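Local coordinates for protein catalase (Exiguobacterium oxidotolerans, PDB 2J2M) that probably catalyses the breakdown of hydrogen peroxide to water and oxygen at a buried heme, as heme catalases do, at residues 88-93 and 297-302; 311-316 and 354-359. All blocks are in the same frame, centred on the assembly; numbering follows the deposited sequence.

Overall arrangement
Arg93 of interaction 1 and Phe315 of interaction 2 meet the same propionate of the heme, and the two contacts converge there. Interaction 1 joins strands 87-95 and 292-302, and interaction 2 joins two loops; their centres lie about 14 Å apart. At the propionate, Arg93 approaches one carboxylate oxygen, and Phe315 lies at the other. The contacts also touch directly. Phe91 CG packs on Ile356 CD1 at 3.7 Å, and Arg93 CB lies 3.8 Å from Phe315 CE2. Residues 88-93 thus have two sides, one turned to strand 292-302 and the other to the loops and the heme.

Interaction 1: residues 88-93 and 297-302; sequences VPVFAR and MTLNKN. With HEM (protoporphyrin IX containing Fe), chain E.
In the antiparallel beta barrel of the catalase fold, Val90 and Ala92 of strand 87-95 turn their side chains inward onto Met297 and Leu299 of strand 292-302. No hydrogen bond runs between the two segments, and their axes are 8.5 Å apart at their closest, with their directions 76° apart. Val90 CG2 touches Met297 SD at 4.0 Å, the two side chains crossing obliquely. Met297 reaches it with CG anti to the backbone N (chi1 166°), its chain straight as far as SD and bent only at the terminal methyl. One residue pair along, Ala92 CB sits against both branches of Leu299, with CD1 and CD2 each 4.0 Å away. Val90 CG2 also comes within 4.2 Å of Leu299 CD1, which ties the two pairs into one apolar cluster.

Strand 59-68 is the shared neighbour: it bonds to 87-95 and to 292-302, consistent with a sheet that curls until its two partners' side chains meet. Val115, Phe117 and Phe66 pack on Val90 as well. At Asn300 and Lys301, which both face His63, strand 292-302 carries a classic beta bulge.

Alternation along strand 87-95 sends Arg93 away from this cluster and toward the heme. Its chain is extended from CG to NE, and NH1 donates to propionate O2A at 3.1 Å, with an N-H...O angle of 155°; the oxygen lies near the guanidinium plane. NH1 also bonds to the carbonyl of His56, and Arg53, close by, supplies a further donor to the heme. A leucine in place of Arg93 removes the guanidinium, and would probably leave the propionate charge less well balanced and the His56 carbonyl without this donor. The backbone of Ala92, just before it, is bonded to Ala62 of strand 59-68.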
loop_
_atom_site.group_PDB
_atom_site.type_symbol
_atom_site.label_atom_id
_atom_site.label_comp_id
_atom_site.label_asym_id
_atom_site.label_seq_id
_atom_site.Cartn_x
_atom_site.Cartn_y
_atom_site.Cartn_z
ATOM N N VAL A 88 -8.382 35.136 -0.176
ATOM C CA VAL A 88 -7.603 33.922 -0.068
ATOM C C VAL A 88 -8.193 32.838 -0.955
ATOM O O VAL A 88 -9.411 32.619 -0.951
ATOM C CB VAL A 88 -7.370 33.484 1.434
ATOM C CG1 VAL A 88 -8.448 34.014 2.341
ATOM C CG2 VAL A 88 -7.230 31.989 1.575
ATOM N N PRO A 89 -7.328 32.162 -1.738
ATOM C CA PRO A 89 -7.858 31.065 -2.556
ATOM C C PRO A 89 -8.378 29.986 -1.595
ATOM O O PRO A 89 -7.766 29.761 -0.543
ATOM C CB PRO A 89 -6.635 30.554 -3.340
ATOM C CG PRO A 89 -5.515 31.579 -3.100
ATOM C CD PRO A 89 -5.874 32.354 -1.875
ATOM N N VAL A 90 -9.520 29.391 -1.943
ATOM C CA VAL A 90 -10.080 28.249 -1.242
ATOM C C VAL A 90 -10.445 27.126 -2.229
ATOM O O VAL A 90 -10.746 27.364 -3.418
ATOM C CB VAL A 90 -11.357 28.602 -0.396
ATOM C CG1 VAL A 90 -11.051 29.630 0.691
ATOM C CG2 VAL A 90 -12.505 29.080 -1.279
ATOM N N PHE A 91 -10.394 25.900 -1.712
ATOM C CA PHE A 91 -11.014 24.756 -2.380
ATOM C C PHE A 91 -12.046 24.169 -1.405
ATOM O O PHE A 91 -11.772 24.009 -0.225
ATOM C CB PHE A 91 -9.962 23.721 -2.823
ATOM C CG PHE A 91 -10.545 22.548 -3.590
ATOM C CD1 PHE A 91 -10.947 22.693 -4.919
ATOM C CD2 PHE A 91 -10.702 21.311 -2.986
ATOM C CE1 PHE A 91 -11.477 21.639 -5.621
ATOM C CE2 PHE A 91 -11.241 20.226 -3.701
ATOM C CZ PHE A 91 -11.635 20.399 -5.020
ATOM N N ALA A 92 -13.247 23.915 -1.896
ATOM C CA ALA A 92 -14.323 23.424 -1.045
ATOM C C ALA A 92 -14.810 22.058 -1.491
ATOM O O ALA A 92 -14.721 21.723 -2.673
ATOM C CB ALA A 92 -15.477 24.419 -1.015
ATOM N N ARG A 93 -15.297 21.271 -0.541
ATOM C CA ARG A 93 -15.880 19.960 -0.828
ATOM C C ARG A 93 -17.102 19.772 0.062
ATOM O O ARG A 93 -17.018 19.928 1.277
ATOM C CB ARG A 93 -14.876 18.794 -0.622
ATOM C CG ARG A 93 -15.469 17.399 -0.945
ATOM C CD ARG A 93 -14.427 16.267 -0.996
ATOM N NE ARG A 93 -14.935 14.962 -1.490
ATOM C CZ ARG A 93 -15.653 14.079 -0.773
ATOM N NH1 ARG A 93 -16.014 14.369 0.488
ATOM N NH2 ARG A 93 -16.029 12.911 -1.316
ATOM N N MET A 297 -17.504 33.701 0.952
ATOM C CA MET A 297 -16.867 32.788 0.033
ATOM C C MET A 297 -17.680 32.727 -1.253
ATOM O O MET A 297 -18.919 32.614 -1.216
ATOM C CB MET A 297 -16.720 31.396 0.663
ATOM C CG MET A 297 -16.371 30.273 -0.330
ATOM S SD MET A 297 -16.046 28.637 0.427
ATOM C CE MET A 297 -17.659 28.188 1.036
ATOM N N THR A 298 -16.969 32.804 -2.379
ATOM C CA THR A 298 -17.548 32.631 -3.702
ATOM C C THR A 298 -16.839 31.457 -4.381
ATOM O O THR A 298 -15.626 31.481 -4.511
ATOM C CB THR A 298 -17.360 33.925 -4.536
ATOM O OG1 THR A 298 -18.008 35.008 -3.855
ATOM C CG2 THR A 298 -17.942 33.782 -5.963
ATOM N N LEU A 299 -17.586 30.420 -4.759
ATOM C CA LEU A 299 -17.050 29.328 -5.589
ATOM C C LEU A 299 -17.318 29.598 -7.096
ATOM O O LEU A 299 -18.450 29.534 -7.577
ATOM C CB LEU A 299 -17.652 27.986 -5.162
ATOM C CG LEU A 299 -17.067 27.076 -4.069
ATOM C CD1 LEU A 299 -16.074 27.746 -3.152
ATOM C CD2 LEU A 299 -18.166 26.418 -3.287
ATOM N N ASN A 300 -16.249 29.888 -7.829
ATOM C CA ASN A 300 -16.375 30.397 -9.185
ATOM C C ASN A 300 -15.657 29.567 -10.275
ATOM O O ASN A 300 -15.633 29.950 -11.442
ATOM C CB ASN A 300 -15.932 31.871 -9.232
ATOM C CG ASN A 300 -14.494 32.097 -8.738
ATOM O OD1 ASN A 300 -13.689 31.182 -8.626
ATOM N ND2 ASN A 300 -14.185 33.340 -8.440
ATOM N N LYS A 301 -15.095 28.428 -9.901
ATOM C CA LYS A 301 -14.405 27.609 -10.858
ATOM C C LYS A 301 -14.574 26.141 -10.532
ATOM O O LYS A 301 -14.194 25.681 -9.463
ATOM C CB LYS A 301 -12.917 27.975 -10.868
ATOM C CG LYS A 301 -12.120 27.227 -11.877
ATOM C CD LYS A 301 -10.849 27.973 -12.213
ATOM C CE LYS A 301 -9.779 26.996 -12.724
ATOM N NZ LYS A 301 -10.221 26.406 -14.008
ATOM N N ASN A 302 -15.116 25.388 -11.473
ATOM C CA ASN A 302 -15.179 23.958 -11.301
ATOM C C ASN A 302 -13.783 23.329 -11.300
ATOM O O ASN A 302 -12.813 23.944 -11.736
ATOM C CB ASN A 302 -16.088 23.337 -12.365
ATOM C CG ASN A 302 -17.562 23.384 -11.968
ATOM O OD1 ASN A 302 -17.950 22.960 -10.860
ATOM N ND2 ASN A 302 -18.402 23.879 -12.888
HETATM C CHA HEM E . -14.717 12.962 6.986
HETATM C CHB HEM E . -17.508 16.253 9.267
HETATM C CHC HEM E . -16.857 13.854 13.402
HETATM C CHD HEM E . -13.570 11.014 11.307
HETATM C C1A HEM E . -15.493 14.090 7.239
HETATM C C2A HEM E . -15.866 15.138 6.291
HETATM C C3A HEM E . -16.640 16.047 6.929
HETATM C C4A HEM E . -16.789 15.606 8.292
HETATM C CMA HEM E . -17.279 17.338 6.360
HETATM C CAA HEM E . -15.436 15.150 4.801
HETATM C CBA HEM E . -14.145 15.934 4.550
HETATM C CGA HEM E . -13.904 15.902 3.057
HETATM O O1A HEM E . -12.924 15.256 2.600
HETATM O O2A HEM E . -14.721 16.510 2.314
HETATM C C1B HEM E . -17.530 15.937 10.599
HETATM C C2B HEM E . -18.062 16.755 11.678
HETATM C C3B HEM E . -17.875 16.070 12.806
HETATM C C4B HEM E . -17.226 14.821 12.485
HETATM C CMB HEM E . -18.683 18.176 11.554
HETATM C CAB HEM E . -18.217 16.513 14.238
HETATM C CBB HEM E . -19.356 17.134 14.525
HETATM C C1C HEM E . -15.851 12.937 13.252
HETATM C C2C HEM E . -15.185 12.190 14.301
HETATM C C3C HEM E . -14.266 11.414 13.693
HETATM C C4C HEM E . -14.335 11.640 12.259
HETATM C CMC HEM E . -15.450 12.298 15.833
HETATM C CAC HEM E . -13.296 10.401 14.347
HETATM C CBC HEM E . -12.192 10.801 14.989
HETATM C C1D HEM E . -13.571 11.224 9.946
HETATM C C2D HEM E . -12.738 10.512 8.998
HETATM C C3D HEM E . -13.087 11.131 7.645
HETATM C C4D HEM E . -14.098 12.148 7.914
HETATM C CMD HEM E . -11.679 9.402 9.311
HETATM C CAD HEM E . -12.489 10.769 6.273
HETATM C CBD HEM E . -11.500 11.877 5.903
HETATM C CGD HEM E . -10.609 11.491 4.737
HETATM O O1D HEM E . -10.566 10.297 4.289
HETATM O O2D HEM E . -9.905 12.404 4.255
HETATM N NA HEM E . -16.077 14.428 8.447
HETATM N NB HEM E . -17.033 14.764 11.125
HETATM N NC HEM E . -15.304 12.579 12.031
HETATM N ND HEM E . -14.334 12.167 9.276
HETATM FE FE HEM E . -15.442 13.655 10.259
#

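Interaction 2: residues 311-316 and 354-359; sequences ESVGFN and LPINCP. With HEM (protoporphyrin IX containing Fe), chain E.
The side-chain amide of Asn357 grips the backbone around Val313 with two hydrogen bonds. Its ND2 donates to Ser312 O at 3.1 Å with an N-H...O angle of 161°, and its OD1 accepts from Gly314 N at 3.0 Å, straighter still at 168°. Ser312 O lies close to the amide plane, and CG, anti to the carbonyl carbon (chi1 -66°), turns the group toward the other loop. Asn357 is held in turn by a tight bend, since its own N, like Cys358 N, donates to Leu354 O.

Beyond these bonds the two loops pack mainly through carbon atoms. Ile356 lays CG1 against Val313 CB at 4.0 Å, an apolar pair, and its CG2 branch comes 3.7 Å from Val313 N. Leu354 CD1 touches Ser312 CB at 4.2 Å. Pro373 and Met372 of a neighbouring subunit pack on Ser312 and Leu354, placing the contact beside an interface of the tetramer. On the heme side, Val313 CG2 rests over the rim of one face of Phe315, whose edge atom CD2 lies 3.5 Å from propionate O1A.

Because the C=O of Ser312 and the N-H of Gly314 each meet the complementary end of one amide, a flipped Asn357 would set like against like, and the two bonds are thus likely to fix its rotation in this buried setting.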
loop_
_atom_site.group_PDB
_atom_site.type_symbol
_atom_site.label_atom_id
_atom_site.label_comp_id
_atom_site.label_asym_id
_atom_site.label_seq_id
_atom_site.Cartn_x
_atom_site.Cartn_y
_atom_site.Cartn_z
ATOM N N GLU A 311 -11.245 14.101 -5.241
ATOM C CA GLU A 311 -11.051 12.816 -4.584
ATOM C C GLU A 311 -9.785 12.828 -3.731
ATOM O O GLU A 311 -9.761 12.234 -2.664
ATOM C CB GLU A 311 -11.078 11.625 -5.564
ATOM C CG GLU A 311 -11.060 10.231 -4.874
ATOM C CD GLU A 311 -12.311 10.015 -4.004
ATOM O OE1 GLU A 311 -13.372 10.518 -4.416
ATOM O OE2 GLU A 311 -12.245 9.390 -2.913
ATOM N N SER A 312 -8.768 13.554 -4.185
ATOM C CA SER A 312 -7.442 13.527 -3.566
ATOM C C SER A 312 -7.198 14.561 -2.444
ATOM O O SER A 312 -6.229 14.420 -1.679
ATOM C CB SER A 312 -6.346 13.611 -4.640
ATOM O OG SER A 312 -6.179 12.366 -5.320
ATOM N N VAL A 313 -8.036 15.595 -2.341
ATOM C CA VAL A 313 -7.933 16.509 -1.218
ATOM C C VAL A 313 -8.132 15.802 0.125
ATOM O O VAL A 313 -8.950 14.887 0.249
ATOM C CB VAL A 313 -8.906 17.747 -1.340
ATOM C CG1 VAL A 313 -10.395 17.356 -1.168
ATOM C CG2 VAL A 313 -8.488 18.884 -0.372
ATOM N N GLY A 314 -7.371 16.234 1.120
ATOM C CA GLY A 314 -7.651 15.891 2.497
ATOM C C GLY A 314 -7.775 17.127 3.360
ATOM O O GLY A 314 -6.993 18.068 3.214
ATOM N N PHE A 315 -8.768 17.138 4.251
ATOM C CA PHE A 315 -8.930 18.220 5.215
ATOM C C PHE A 315 -8.854 17.692 6.651
ATOM O O PHE A 315 -9.131 16.523 6.912
ATOM C CB PHE A 315 -10.282 18.910 5.085
ATOM C CG PHE A 315 -10.693 19.281 3.693
ATOM C CD1 PHE A 315 -10.495 20.575 3.218
ATOM C CD2 PHE A 315 -11.397 18.374 2.899
ATOM C CE1 PHE A 315 -10.948 20.938 1.947
ATOM C CE2 PHE A 315 -11.851 18.728 1.640
ATOM C CZ PHE A 315 -11.622 20.012 1.154
ATOM N N ASN A 316 -8.506 18.577 7.582
ATOM C CA ASN A 316 -8.428 18.240 9.008
ATOM C C ASN A 316 -8.770 19.491 9.807
ATOM O O ASN A 316 -8.138 20.521 9.605
ATOM C CB ASN A 316 -7.022 17.707 9.388
ATOM C CG ASN A 316 -6.915 17.296 10.867
ATOM O OD1 ASN A 316 -7.775 17.631 11.674
ATOM N ND2 ASN A 316 -5.861 16.578 11.217
ATOM N N LEU A 354 0.816 16.681 -2.943
ATOM C CA LEU A 354 -0.083 16.745 -4.097
ATOM C C LEU A 354 -0.582 18.162 -4.366
ATOM O O LEU A 354 -0.957 18.855 -3.430
ATOM C CB LEU A 354 -1.294 15.818 -3.882
ATOM C CG LEU A 354 -1.004 14.306 -3.994
ATOM C CD1 LEU A 354 -2.256 13.557 -3.680
ATOM C CD2 LEU A 354 -0.435 13.889 -5.377
ATOM N N PRO A 355 -0.596 18.592 -5.639
ATOM C CA PRO A 355 -1.071 19.960 -5.980
ATOM C C PRO A 355 -2.296 20.502 -5.196
ATOM O O PRO A 355 -2.270 21.643 -4.713
ATOM C CB PRO A 355 -1.350 19.861 -7.490
ATOM C CG PRO A 355 -0.280 18.840 -7.952
ATOM C CD PRO A 355 -0.171 17.834 -6.840
ATOM N N ILE A 356 -3.329 19.677 -5.027
ATOM C CA ILE A 356 -4.555 20.106 -4.351
ATOM C C ILE A 356 -4.346 20.320 -2.843
ATOM O O ILE A 356 -5.101 21.081 -2.219
ATOM C CB ILE A 356 -5.750 19.144 -4.644
ATOM C CG1 ILE A 356 -7.089 19.771 -4.223
ATOM C CG2 ILE A 356 -5.558 17.754 -3.986
ATOM C CD1 ILE A 356 -7.540 21.013 -5.050
ATOM N N ASN A 357 -3.325 19.675 -2.265
ATOM C CA ASN A 357 -3.079 19.791 -0.824
ATOM C C ASN A 357 -1.949 20.752 -0.450
ATOM O O ASN A 357 -1.853 21.209 0.709
ATOM C CB ASN A 357 -2.840 18.421 -0.197
ATOM C CG ASN A 357 -4.065 17.540 -0.257
ATOM O OD1 ASN A 357 -5.177 17.962 0.128
ATOM N ND2 ASN A 357 -3.883 16.302 -0.747
ATOM N N CYS A 358 -1.105 21.058 -1.434
ATOM C CA CYS A 358 0.073 21.904 -1.243
ATOM C C CYS A 358 -0.316 23.300 -0.710
ATOM O O CYS A 358 -1.237 23.941 -1.240
ATOM C CB CYS A 358 0.840 22.012 -2.560
ATOM S SG CYS A 358 2.606 22.384 -2.350
ATOM N N PRO A 359 0.386 23.784 0.337
ATOM C CA PRO A 359 0.126 25.143 0.843
ATOM C C PRO A 359 0.507 26.200 -0.200
ATOM O O PRO A 359 1.216 25.890 -1.153
ATOM C CB PRO A 359 1.047 25.266 2.056
ATOM C CG PRO A 359 1.550 23.883 2.350
ATOM C CD PRO A 359 1.480 23.111 1.065
HETATM C CHA HEM E . -14.717 12.962 6.986
HETATM C CHB HEM E . -17.508 16.253 9.267
HETATM C CHC HEM E . -16.857 13.854 13.402
HETATM C CHD HEM E . -13.570 11.014 11.307
HETATM C C1A HEM E . -15.493 14.090 7.239
HETATM C C2A HEM E . -15.866 15.138 6.291
HETATM C C3A HEM E . -16.640 16.047 6.929
HETATM C C4A HEM E . -16.789 15.606 8.292
HETATM C CMA HEM E . -17.279 17.338 6.360
HETATM C CAA HEM E . -15.436 15.150 4.801
HETATM C CBA HEM E . -14.145 15.934 4.550
HETATM C CGA HEM E . -13.904 15.902 3.057
HETATM O O1A HEM E . -12.924 15.256 2.600
HETATM O O2A HEM E . -14.721 16.510 2.314
HETATM C C1B HEM E . -17.530 15.937 10.599
HETATM C C2B HEM E . -18.062 16.755 11.678
HETATM C C3B HEM E . -17.875 16.070 12.806
HETATM C C4B HEM E . -17.226 14.821 12.485
HETATM C CMB HEM E . -18.683 18.176 11.554
HETATM C CAB HEM E . -18.217 16.513 14.238
HETATM C CBB HEM E . -19.356 17.134 14.525
HETATM C C1C HEM E . -15.851 12.937 13.252
HETATM C C2C HEM E . -15.185 12.190 14.301
HETATM C C3C HEM E . -14.266 11.414 13.693
HETATM C C4C HEM E . -14.335 11.640 12.259
HETATM C CMC HEM E . -15.450 12.298 15.833
HETATM C CAC HEM E . -13.296 10.401 14.347
HETATM C CBC HEM E . -12.192 10.801 14.989
HETATM C C1D HEM E . -13.571 11.224 9.946
HETATM C C2D HEM E . -12.738 10.512 8.998
HETATM C C3D HEM E . -13.087 11.131 7.645
HETATM C C4D HEM E . -14.098 12.148 7.914
HETATM C CMD HEM E . -11.679 9.402 9.311
HETATM C CAD HEM E . -12.489 10.769 6.273
HETATM C CBD HEM E . -11.500 11.877 5.903
HETATM C CGD HEM E . -10.609 11.491 4.737
HETATM O O1D HEM E . -10.566 10.297 4.289
HETATM O O2D HEM E . -9.905 12.404 4.255
HETATM N NA HEM E . -16.077 14.428 8.447
HETATM N NB HEM E . -17.033 14.764 11.125
HETATM N NC HEM E . -15.304 12.579 12.031
HETATM N ND HEM E . -14.334 12.167 9.276
HETATM FE FE HEM E . -15.442 13.655 10.259
#